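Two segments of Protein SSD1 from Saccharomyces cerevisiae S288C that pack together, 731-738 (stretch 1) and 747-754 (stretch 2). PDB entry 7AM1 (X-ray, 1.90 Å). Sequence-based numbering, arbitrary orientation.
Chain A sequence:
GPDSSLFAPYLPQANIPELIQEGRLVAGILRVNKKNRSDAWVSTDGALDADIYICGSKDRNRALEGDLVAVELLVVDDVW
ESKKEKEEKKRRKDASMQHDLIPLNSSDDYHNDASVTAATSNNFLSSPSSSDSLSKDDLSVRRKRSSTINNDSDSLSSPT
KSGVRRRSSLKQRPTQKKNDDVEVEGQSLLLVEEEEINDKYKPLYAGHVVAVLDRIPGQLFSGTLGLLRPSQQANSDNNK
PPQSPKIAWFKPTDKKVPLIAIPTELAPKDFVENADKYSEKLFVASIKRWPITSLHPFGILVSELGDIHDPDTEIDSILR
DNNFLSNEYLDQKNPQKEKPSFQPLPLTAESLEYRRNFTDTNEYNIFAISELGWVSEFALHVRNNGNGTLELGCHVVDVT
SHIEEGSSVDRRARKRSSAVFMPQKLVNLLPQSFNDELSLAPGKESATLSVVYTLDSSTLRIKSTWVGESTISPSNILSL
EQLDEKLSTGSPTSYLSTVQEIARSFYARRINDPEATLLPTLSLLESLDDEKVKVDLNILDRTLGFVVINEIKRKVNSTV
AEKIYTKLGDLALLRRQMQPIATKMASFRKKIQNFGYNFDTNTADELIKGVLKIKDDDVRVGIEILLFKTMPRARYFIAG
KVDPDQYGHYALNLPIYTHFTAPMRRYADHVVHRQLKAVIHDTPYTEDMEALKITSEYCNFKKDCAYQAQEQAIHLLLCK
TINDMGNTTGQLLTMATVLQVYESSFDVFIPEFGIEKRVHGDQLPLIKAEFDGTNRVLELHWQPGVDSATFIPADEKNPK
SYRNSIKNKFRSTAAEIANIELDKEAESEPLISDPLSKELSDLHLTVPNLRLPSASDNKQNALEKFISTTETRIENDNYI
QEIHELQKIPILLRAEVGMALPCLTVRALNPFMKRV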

# COMPACT_ATOMS: atom_id res chain seq x y z
N GLN A 731 22.08 -14.61 -5.06
CA GLN A 731 21.27 -14.57 -3.85
C GLN A 731 22.02 -13.78 -2.79
O GLN A 731 23.24 -13.59 -2.88
CB GLN A 731 20.93 -15.97 -3.33
CG GLN A 731 22.10 -16.67 -2.71
CD GLN A 731 22.14 -18.15 -3.04
OE1 GLN A 731 23.18 -18.67 -3.46
NE2 GLN A 731 21.01 -18.83 -2.86
N LEU A 732 21.28 -13.31 -1.80
CA LEU A 732 21.84 -12.62 -0.65
C LEU A 732 21.60 -13.48 0.59
O LEU A 732 20.74 -14.37 0.61
CB LEU A 732 21.21 -11.24 -0.44
CG LEU A 732 21.29 -10.26 -1.61
CD1 LEU A 732 20.53 -9.00 -1.26
CD2 LEU A 732 22.73 -9.95 -1.98
N LEU A 733 22.42 -13.23 1.61
CA LEU A 733 22.28 -13.88 2.91
C LEU A 733 22.18 -12.77 3.94
O LEU A 733 23.05 -11.90 4.01
CB LEU A 733 23.47 -14.80 3.19
CG LEU A 733 23.47 -15.61 4.49
CD1 LEU A 733 22.28 -16.54 4.54
CD2 LEU A 733 24.78 -16.38 4.64
N THR A 734 21.11 -12.79 4.73
CA THR A 734 20.94 -11.75 5.74
C THR A 734 20.21 -12.33 6.94
O THR A 734 19.47 -13.31 6.83
CB THR A 734 20.15 -10.55 5.19
OG1 THR A 734 20.15 -9.50 6.17
CG2 THR A 734 18.72 -10.93 4.87
N MET A 735 20.44 -11.71 8.09
CA MET A 735 19.68 -12.06 9.28
C MET A 735 18.27 -11.50 9.14
O MET A 735 18.07 -10.38 8.65
CB MET A 735 20.35 -11.51 10.54
CG MET A 735 21.75 -12.07 10.78
SD MET A 735 21.77 -13.87 10.88
CE MET A 735 20.69 -14.12 12.29
N ALA A 736 17.28 -12.31 9.52
CA ALA A 736 15.88 -11.90 9.51
C ALA A 736 15.26 -12.31 10.84
O ALA A 736 15.83 -13.08 11.61
CB ALA A 736 15.13 -12.54 8.34
N THR A 737 14.06 -11.79 11.09
CA THR A 737 13.31 -12.10 12.31
C THR A 737 12.10 -12.94 11.95
O THR A 737 11.39 -12.64 10.97
CB THR A 737 12.88 -10.82 13.03
OG1 THR A 737 14.03 -10.08 13.44
CG2 THR A 737 12.01 -11.14 14.24
N VAL A 738 11.86 -13.99 12.72
CA VAL A 738 10.70 -14.85 12.54
C VAL A 738 9.48 -14.15 13.11
O VAL A 738 9.48 -13.72 14.27
CB VAL A 738 10.92 -16.21 13.22
CG1 VAL A 738 9.68 -17.08 13.08
CG2 VAL A 738 12.15 -16.90 12.64
N ASP A 747 6.98 -17.40 8.58
CA ASP A 747 7.15 -16.08 7.99
C ASP A 747 8.32 -15.36 8.65
O ASP A 747 8.52 -15.45 9.86
CB ASP A 747 5.88 -15.25 8.13
CG ASP A 747 4.69 -15.88 7.42
OD1 ASP A 747 4.92 -16.68 6.49
OD2 ASP A 747 3.54 -15.57 7.80
N VAL A 748 9.10 -14.67 7.83
CA VAL A 748 10.20 -13.84 8.29
C VAL A 748 9.99 -12.45 7.72
O VAL A 748 9.40 -12.29 6.65
CB VAL A 748 11.58 -14.41 7.88
CG1 VAL A 748 11.81 -15.78 8.50
CG2 VAL A 748 11.69 -14.48 6.36
N PHE A 749 10.48 -11.45 8.43
CA PHE A 749 10.51 -10.10 7.88
C PHE A 749 11.91 -9.54 8.03
O PHE A 749 12.68 -9.95 8.91
CB PHE A 749 9.45 -9.18 8.52
CG PHE A 749 9.69 -8.89 9.96
CD1 PHE A 749 9.46 -9.85 10.93
CD2 PHE A 749 10.11 -7.63 10.36
CE1 PHE A 749 9.66 -9.58 12.26
CE2 PHE A 749 10.32 -7.35 11.69
CZ PHE A 749 10.09 -8.33 12.65
N ILE A 750 12.24 -8.63 7.12
CA ILE A 750 13.59 -8.08 7.02
C ILE A 750 13.41 -6.57 7.04
O ILE A 750 13.13 -5.98 5.99
CB ILE A 750 14.29 -8.59 5.75
CG1 ILE A 750 14.09 -10.11 5.62
CG2 ILE A 750 15.77 -8.25 5.79
CD1 ILE A 750 14.55 -10.69 4.29
N PRO A 751 13.51 -5.91 8.20
CA PRO A 751 13.22 -4.47 8.24
C PRO A 751 14.10 -3.65 7.32
O PRO A 751 13.68 -2.58 6.86
CB PRO A 751 13.45 -4.11 9.71
CG PRO A 751 13.28 -5.39 10.46
CD PRO A 751 13.78 -6.46 9.54
N GLU A 752 15.32 -4.12 7.04
CA GLU A 752 16.22 -3.37 6.17
C GLU A 752 15.72 -3.30 4.74
O GLU A 752 16.13 -2.40 4.00
CB GLU A 752 17.62 -3.99 6.21
CG GLU A 752 18.33 -3.83 7.54
CD GLU A 752 17.87 -4.84 8.58
OE1 GLU A 752 17.12 -5.78 8.23
OE2 GLU A 752 18.26 -4.68 9.76
N PHE A 753 14.87 -4.24 4.34
CA PHE A 753 14.28 -4.24 3.01
C PHE A 753 12.80 -3.89 3.01
O PHE A 753 12.25 -3.59 1.95
CB PHE A 753 14.47 -5.62 2.35
CG PHE A 753 15.90 -5.93 1.98
CD1 PHE A 753 16.83 -6.21 2.96
CD2 PHE A 753 16.31 -5.92 0.66
CE1 PHE A 753 18.15 -6.50 2.63
CE2 PHE A 753 17.63 -6.20 0.32
CZ PHE A 753 18.54 -6.49 1.31
N GLY A 754 12.15 -3.91 4.17
CA GLY A 754 10.72 -3.70 4.23
C GLY A 754 9.92 -4.78 3.53
O GLY A 754 8.95 -4.47 2.82
O HOH W 1 16.79 -8.05 9.44

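Residues 732-738 and 747-750 belong to two β-strands that are paired antiparallel but splayed, with 129° between their N-to-C directions and a closest approach of 4.7 Å between their axes. The pairing centres on Thr 737 and Phe 749, joined by two backbone hydrogen bonds: Thr 737 N donates to Phe 749 O at 3.2 Å and an almost linear 175°, and Phe 749 N donates to Thr 737 O at 2.9 Å. The next pair, Val 738 and Val 748, is non-hydrogen-bonded, and its CA atoms lie closer together, 4.4 Å apart against 5.6 Å for those of Thr 737 and Phe 749. Here the backbones meet through CA-H...O contacts, from Val 748 CA to Thr 737 O (3.2 Å) and from Val 738 CA to Asp 747 O (3.5 Å). Beyond Ile 750 the second stretch leaves the strand and turns, held by a hydrogen bond from Phe 753 N to Ile 750 O (3.0 Å).

Side chains alternate across the ladder. Thr 737 and Phe 749 share one face, where the methyl CG2 of Thr 737 approaches ring atom CE1 of Phe 749 at 3.4 Å. Val 738 and Val 748 occupy the other, in looser apolar contact (Val 738 CG2 to Val 748 CG1, 4.3 Å). The methyl of Ala 736 points toward the second stretch and makes nonpolar contacts with hydrocarbon groups, its CB lying 4.0 Å from Val 748 CB and 3.8 Å from Ile 750 CG1. Farther along, Thr 734 CG2 meets Ile 750 CG2 at 4.1 Å, and Leu 732 CD1 reaches Phe 753 CZ at 4.1 Å, extending the contact to the turn after the second strand. Met 735 O and Glu 752 OE1, both acceptors, cannot bond each other; a water bridges them, donating to Met 735 O (2.8 Å) and Glu 752 OE1 (2.6 Å).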